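Local coordinates for toxin protein (Yersinia entomophaga, PDB 6AQK), which probably acts as an ADP-ribosyltransferase toxin, carried as the C-terminal domain of an RHS protein, at residues 15-20 with 92-97; 24-29 with 74-79. One frame throughout, in Å; residues are numbered along the deposited sequence. Where two conformers were deposited one is given.

Interaction 1: 15-20 with 92-97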
loop_
_atom_site.group_PDB
_atom_site.type_symbol
_atom_site.label_atom_id
_atom_site.label_comp_id
_atom_site.label_asym_id
_atom_site.label_seq_id
_atom_site.Cartn_x
_atom_site.Cartn_y
_atom_site.Cartn_z
ATOM N N GLU A 15 -5.612 25.129 4.745
ATOM C CA GLU A 15 -5.203 24.493 3.482
ATOM C C GLU A 15 -5.837 23.087 3.304
ATOM O O GLU A 15 -5.970 22.316 4.265
ATOM C CB GLU A 15 -3.687 24.361 3.424
ATOM C CG GLU A 15 -2.903 25.643 3.653
ATOM C CD GLU A 15 -3.094 26.612 2.523
ATOM O OE1 GLU A 15 -3.346 27.809 2.806
ATOM O OE2 GLU A 15 -2.999 26.158 1.362
ATOM N N ASP A 16 -6.176 22.709 2.077
ATOM C CA ASP A 16 -6.565 21.301 1.836
ATOM C C ASP A 16 -5.355 20.419 2.227
ATOM O O ASP A 16 -4.226 20.785 1.954
ATOM C CB ASP A 16 -6.928 20.964 0.391
ATOM C CG ASP A 16 -8.263 21.509 -0.054
ATOM O OD1 ASP A 16 -9.084 21.895 0.803
ATOM O OD2 ASP A 16 -8.476 21.541 -1.275
ATOM N N PRO A 17 -5.623 19.257 2.805
ATOM C CA PRO A 17 -4.596 18.225 3.018
ATOM C C PRO A 17 -3.676 17.990 1.831
ATOM O O PRO A 17 -4.122 17.862 0.688
ATOM C CB PRO A 17 -5.432 17.004 3.282
ATOM C CG PRO A 17 -6.636 17.528 4.027
ATOM C CD PRO A 17 -6.935 18.853 3.359
ATOM N N ALA A 18 -2.376 18.051 2.077
ATOM C CA ALA A 18 -1.399 17.708 1.100
ATOM C C ALA A 18 -1.578 16.299 0.601
ATOM O O ALA A 18 -1.196 16.002 -0.541
ATOM C CB ALA A 18 -0.012 17.901 1.680
ATOM N N LEU A 19 -2.180 15.440 1.423
ATOM C CA LEU A 19 -2.514 14.085 0.944
ATOM C C LEU A 19 -3.274 14.034 -0.401
ATOM O O LEU A 19 -3.038 13.096 -1.199
ATOM C CB LEU A 19 -3.272 13.301 2.012
ATOM C CG LEU A 19 -3.601 11.861 1.841
ATOM C CD1 LEU A 19 -2.297 11.130 1.588
ATOM C CD2 LEU A 19 -4.238 11.296 3.106
ATOM N N TYR A 20 -4.168 15.011 -0.665
ATOM C CA TYR A 20 -4.889 15.050 -1.937
ATOM C C TYR A 20 -3.939 15.035 -3.126
ATOM O O TYR A 20 -4.267 14.417 -4.166
ATOM C CB TYR A 20 -5.731 16.304 -2.105
ATOM C CG TYR A 20 -7.042 16.300 -1.362
ATOM C CD1 TYR A 20 -8.145 15.568 -1.810
ATOM C CD2 TYR A 20 -7.230 17.147 -0.285
ATOM C CE1 TYR A 20 -9.348 15.623 -1.086
ATOM C CE2 TYR A 20 -8.402 17.201 0.431
ATOM C CZ TYR A 20 -9.445 16.461 0.052
ATOM O OH TYR A 20 -10.531 16.621 0.842
ATOM N N SER A 92 -0.886 14.176 12.018
ATOM C CA SER A 92 -1.605 14.110 13.314
ATOM C C SER A 92 -2.911 14.907 13.278
ATOM O O SER A 92 -3.796 14.588 14.017
ATOM C CB SER A 92 -0.690 14.469 14.492
ATOM O OG SER A 92 -0.636 15.865 14.573
ATOM N N GLY A 93 -3.035 15.906 12.382
ATOM C CA GLY A 93 -4.225 16.740 12.241
ATOM C C GLY A 93 -5.298 16.095 11.353
ATOM O O GLY A 93 -6.375 16.613 11.280
ATOM N N TYR A 94 -5.010 14.962 10.669
ATOM C CA TYR A 94 -6.005 14.272 9.851
ATOM C C TYR A 94 -6.964 13.467 10.690
ATOM O O TYR A 94 -6.598 13.028 11.758
ATOM C CB TYR A 94 -5.262 13.354 8.851
ATOM C CG TYR A 94 -4.427 14.047 7.806
ATOM C CD1 TYR A 94 -4.565 15.395 7.492
ATOM C CD2 TYR A 94 -3.496 13.282 7.040
ATOM C CE1 TYR A 94 -3.801 15.990 6.470
ATOM C CE2 TYR A 94 -2.766 13.853 6.021
ATOM C CZ TYR A 94 -2.906 15.201 5.735
ATOM O OH TYR A 94 -2.120 15.704 4.719
ATOM N N HIS A 95 -8.172 13.212 10.193
ATOM C CA HIS A 95 -9.206 12.558 10.954
ATOM C C HIS A 95 -8.823 11.074 11.068
ATOM O O HIS A 95 -8.714 10.403 10.035
ATOM C CB HIS A 95 -10.554 12.677 10.211
ATOM C CG HIS A 95 -11.118 14.073 10.106
ATOM N ND1 HIS A 95 -10.837 14.913 9.047
ATOM C CD2 HIS A 95 -12.036 14.731 10.865
ATOM C CE1 HIS A 95 -11.525 16.034 9.174
ATOM N NE2 HIS A 95 -12.263 15.949 10.265
ATOM N N SER A 96 -8.665 10.554 12.276
ATOM C CA SER A 96 -8.260 9.155 12.430
ATOM C C SER A 96 -9.435 8.314 12.096
ATOM O O SER A 96 -10.576 8.680 12.401
ATOM C CB SER A 96 -7.828 8.852 13.847
ATOM O OG SER A 96 -6.585 9.465 14.103
ATOM N N ALA A 97 -9.200 7.189 11.442
ATOM C CA ALA A 97 -10.317 6.284 11.158
ATOM C C ALA A 97 -10.612 5.554 12.445
ATOM O O ALA A 97 -9.692 5.264 13.161
ATOM C CB ALA A 97 -9.944 5.299 10.059
#
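Y94 carries the whole of this contact, meeting P17, A18 and L19 where the N-terminal arm of the chain turns into helix 19-23. It belongs to the segment that follows helix 74-90. Its CB points toward the 15-20 segment, and with CG anti to the carbonyl carbon (chi1 -66°) the buried ring is carried on to P17 and L19. W91, just before the segment, meets this ring edge-to-face. P17 and L19 both approach it at a slant. From the same side of the ring plane, CB of P17 meets CE1 of Y94 at 3.7 Å, with CG of the same proline a little farther off, and CB and CD2 of L19 each meet CE2 of Y94 at 4.1 Å. The leucine's CG is anti to its backbone N (chi1 -173°), which helps bring that methyl alongside the tyrosine.

The amide of L19 gives a weak hydrogen bond to OH of Y94, 3.3 Å from N to OH with an N-H...O angle of 154°. The stronger partner of this hydroxyl is OE1 of E90, and that same carboxylate oxygen also bonds N of A18. Tyrosine and glutamate thus share the amides of two successive residues at the turn, where N of Y20 also bonds back to O of P17 at 3.2 Å.

Farther along, H95 and A97 look to another part of the chain: their backbones pair with S175 and G173, while ND1 of H95 bonds E176. The site therefore lies at a junction, with helix 19-23 beginning beside the end of helix 74-90, the 173-176 loop holding the connecting segment, and that segment running on into strand 101-106 at an outer position of the five-stranded sheet.

Interaction 2: 24-29 with 74-79; sequences GGEYPY and HDKFIE. With PT (platinum (II) ion), chain D.
A salt-bridge network of E26, K76 and E79 ties the residue before helix 27-39 to the first turns of helix 74-90, and the ring of Y29 gives the lysine a surface to lie on. NZ of K76 stands 2.7 Å from OE2 of E26, reaching this oxygen through its syn lone pair. Three residues on in the lysine's own helix, E79 supplies a weaker second bridge, OE1 to NZ of K76 at 3.4 Å. The two carboxylates come close, with OE1 of E26 3.8 Å from OE2 of E79; the ammonium group that both engage probably offsets their repulsion.

The lysine chain bends at chi2 (70°) and then runs extended across one face of Y29. CE of K76 is 3.9 Å from the centroid of the Y29 ring, a CH-pi contact. NZ lies 4.7 Å above that centroid and only 1° off the ring normal, making a cation-pi pair. The tyrosine is steadied at its far end, where its OH bonds N of D71.

At the start of helix 74-90, ND1 of H74 binds platinum at 2.4 Å, and M51 completes the protein's share of that metal site. At the surface, then, the packing of two helix starts combines a bridging lysine, two carboxylates and an aromatic face: a salt-bridge network joined to a cation-pi interaction.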
loop_
_atom_site.group_PDB
_atom_site.type_symbol
_atom_site.label_atom_id
_atom_site.label_comp_id
_atom_site.label_asym_id
_atom_site.label_seq_id
_atom_site.Cartn_x
_atom_site.Cartn_y
_atom_site.Cartn_z
ATOM N N GLY A 24 -4.673 12.015 -6.274
ATOM C CA GLY A 24 -5.367 12.448 -7.494
ATOM C C GLY A 24 -4.638 12.034 -8.750
ATOM O O GLY A 24 -3.947 10.992 -8.786
ATOM N N GLY A 25 -4.806 12.829 -9.804
ATOM C CA GLY A 25 -4.222 12.503 -11.105
ATOM C C GLY A 25 -2.688 12.532 -11.134
ATOM O O GLY A 25 -2.095 11.987 -12.051
ATOM N N GLU A 26 -2.033 13.109 -10.119
ATOM C CA GLU A 26 -0.567 13.026 -10.041
ATOM C C GLU A 26 -0.056 11.831 -9.279
ATOM O O GLU A 26 1.162 11.674 -9.117
ATOM C CB GLU A 26 -0.054 14.275 -9.419
ATOM C CG GLU A 26 -0.443 15.435 -10.305
ATOM C CD GLU A 26 0.630 16.455 -10.293
ATOM O OE1 GLU A 26 0.701 17.131 -9.276
ATOM O OE2 GLU A 26 1.439 16.515 -11.247
ATOM N N TYR A 27 -0.951 10.955 -8.882
ATOM C CA TYR A 27 -0.551 9.682 -8.255
ATOM C C TYR A 27 0.670 8.970 -8.914
ATOM O O TYR A 27 1.593 8.584 -8.212
ATOM C CB TYR A 27 -1.738 8.756 -8.153
ATOM C CG TYR A 27 -1.410 7.359 -7.688
ATOM C CD1 TYR A 27 -1.160 7.118 -6.350
ATOM C CD2 TYR A 27 -1.343 6.267 -8.592
ATOM C CE1 TYR A 27 -0.843 5.846 -5.881
ATOM C CE2 TYR A 27 -1.022 4.979 -8.115
ATOM C CZ TYR A 27 -0.777 4.802 -6.762
ATOM O OH TYR A 27 -0.447 3.624 -6.193
ATOM N N PRO A 28 0.684 8.802 -10.242
ATOM C CA PRO A 28 1.845 8.132 -10.866
ATOM C C PRO A 28 3.218 8.742 -10.511
ATOM O O PRO A 28 4.192 8.010 -10.392
ATOM C CB PRO A 28 1.567 8.315 -12.385
ATOM C CG PRO A 28 0.074 8.405 -12.482
ATOM C CD PRO A 28 -0.280 9.237 -11.285
ATOM N N TYR A 29 3.276 10.062 -10.372
ATOM C CA TYR A 29 4.517 10.731 -9.953
ATOM C C TYR A 29 4.892 10.296 -8.502
ATOM O O TYR A 29 6.028 10.005 -8.201
ATOM C CB TYR A 29 4.362 12.237 -9.990
ATOM C CG TYR A 29 4.362 12.765 -11.416
ATOM C CD1 TYR A 29 5.530 13.045 -12.050
ATOM C CD2 TYR A 29 3.158 12.906 -12.145
ATOM C CE1 TYR A 29 5.533 13.527 -13.362
ATOM C CE2 TYR A 29 3.157 13.379 -13.467
ATOM C CZ TYR A 29 4.345 13.687 -14.042
ATOM O OH TYR A 29 4.405 14.105 -15.326
ATOM N N HIS A 74 14.227 18.042 -11.917
ATOM C CA HIS A 74 14.658 18.447 -10.618
ATOM C C HIS A 74 13.541 19.207 -9.939
ATOM O O HIS A 74 13.331 19.020 -8.738
ATOM C CB HIS A 74 15.959 19.285 -10.674
ATOM C CG HIS A 74 16.098 20.251 -9.542
ATOM N ND1 HIS A 74 16.684 19.914 -8.341
ATOM C CD2 HIS A 74 15.720 21.548 -9.425
ATOM C CE1 HIS A 74 16.658 20.959 -7.530
ATOM N NE2 HIS A 74 16.084 21.966 -8.167
ATOM N N ASP A 75 12.807 20.049 -10.687
ATOM C CA ASP A 75 11.620 20.775 -10.128
ATOM C C ASP A 75 10.534 19.819 -9.612
ATOM O O ASP A 75 9.911 20.058 -8.564
ATOM C CB ASP A 75 10.926 21.695 -11.154
ATOM C CG ASP A 75 11.814 22.856 -11.608
ATOM O OD1 ASP A 75 12.738 23.240 -10.861
ATOM O OD2 ASP A 75 11.588 23.372 -12.723
ATOM N N LYS A 76 10.268 18.771 -10.368
ATOM C CA LYS A 76 9.240 17.878 -9.960
ATOM C C LYS A 76 9.766 17.104 -8.737
ATOM O O LYS A 76 9.006 16.825 -7.777
ATOM C CB LYS A 76 8.815 17.014 -11.128
ATOM C CG LYS A 76 7.493 16.333 -10.979
ATOM C CD LYS A 76 6.382 17.335 -11.038
ATOM C CE LYS A 76 5.045 16.637 -10.976
ATOM N NZ LYS A 76 3.932 17.607 -11.141
ATOM N N PHE A 77 11.089 16.857 -8.720
ATOM C CA PHE A 77 11.729 16.182 -7.589
ATOM C C PHE A 77 11.477 16.975 -6.329
ATOM O O PHE A 77 11.082 16.430 -5.296
ATOM C CB PHE A 77 13.257 15.990 -7.805
ATOM C CG PHE A 77 13.957 15.395 -6.603
ATOM C CD1 PHE A 77 13.970 14.034 -6.402
ATOM C CD2 PHE A 77 14.545 16.209 -5.653
ATOM C CE1 PHE A 77 14.552 13.482 -5.252
ATOM C CE2 PHE A 77 15.130 15.679 -4.516
ATOM C CZ PHE A 77 15.135 14.307 -4.312
ATOM N N ILE A 78 11.738 18.279 -6.400
ATOM C CA ILE A 78 11.563 19.142 -5.222
ATOM C C ILE A 78 10.114 19.221 -4.785
ATOM O O ILE A 78 9.838 19.171 -3.586
ATOM C CB ILE A 78 12.186 20.548 -5.437
ATOM C CG1 ILE A 78 13.712 20.424 -5.599
ATOM C CG2 ILE A 78 11.862 21.457 -4.248
ATOM C CD1 ILE A 78 14.454 19.889 -4.377
ATOM N N GLU A 79 9.199 19.299 -5.752
ATOM C CA GLU A 79 7.786 19.368 -5.424
ATOM C C GLU A 79 7.292 18.102 -4.652
ATOM O O GLU A 79 6.598 18.214 -3.601
ATOM C CB GLU A 79 6.997 19.631 -6.684
ATOM C CG GLU A 79 5.476 19.770 -6.551
ATOM C CD GLU A 79 4.776 19.600 -7.904
ATOM O OE1 GLU A 79 5.387 19.797 -8.968
ATOM O OE2 GLU A 79 3.591 19.250 -7.926
HETATM PT PT PT D . 18.413 18.282 -8.323
#

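The two interactions are nested: 15-20 and 24-29 follow one another along the chain, and their partners 74-79 and 92-97 come in reverse order, so interaction 1 closes a loop that contains interaction 2. Their centres lie about 19 Å apart, and helix 74-90 spans the interval. Interaction 2 uses its first turns, while interaction 1 sits just beyond its end, with E90, its last residue, taking part. Between Y20 and S92 the chain forms helices but no strands. Together the contacts join the start of helix 27-39 to the beginning of helix 74-90 and the start of helix 19-23 to the loop just past its end, within an N-terminal helical region that precedes the sheet of this probable ADP-ribosyltransferase.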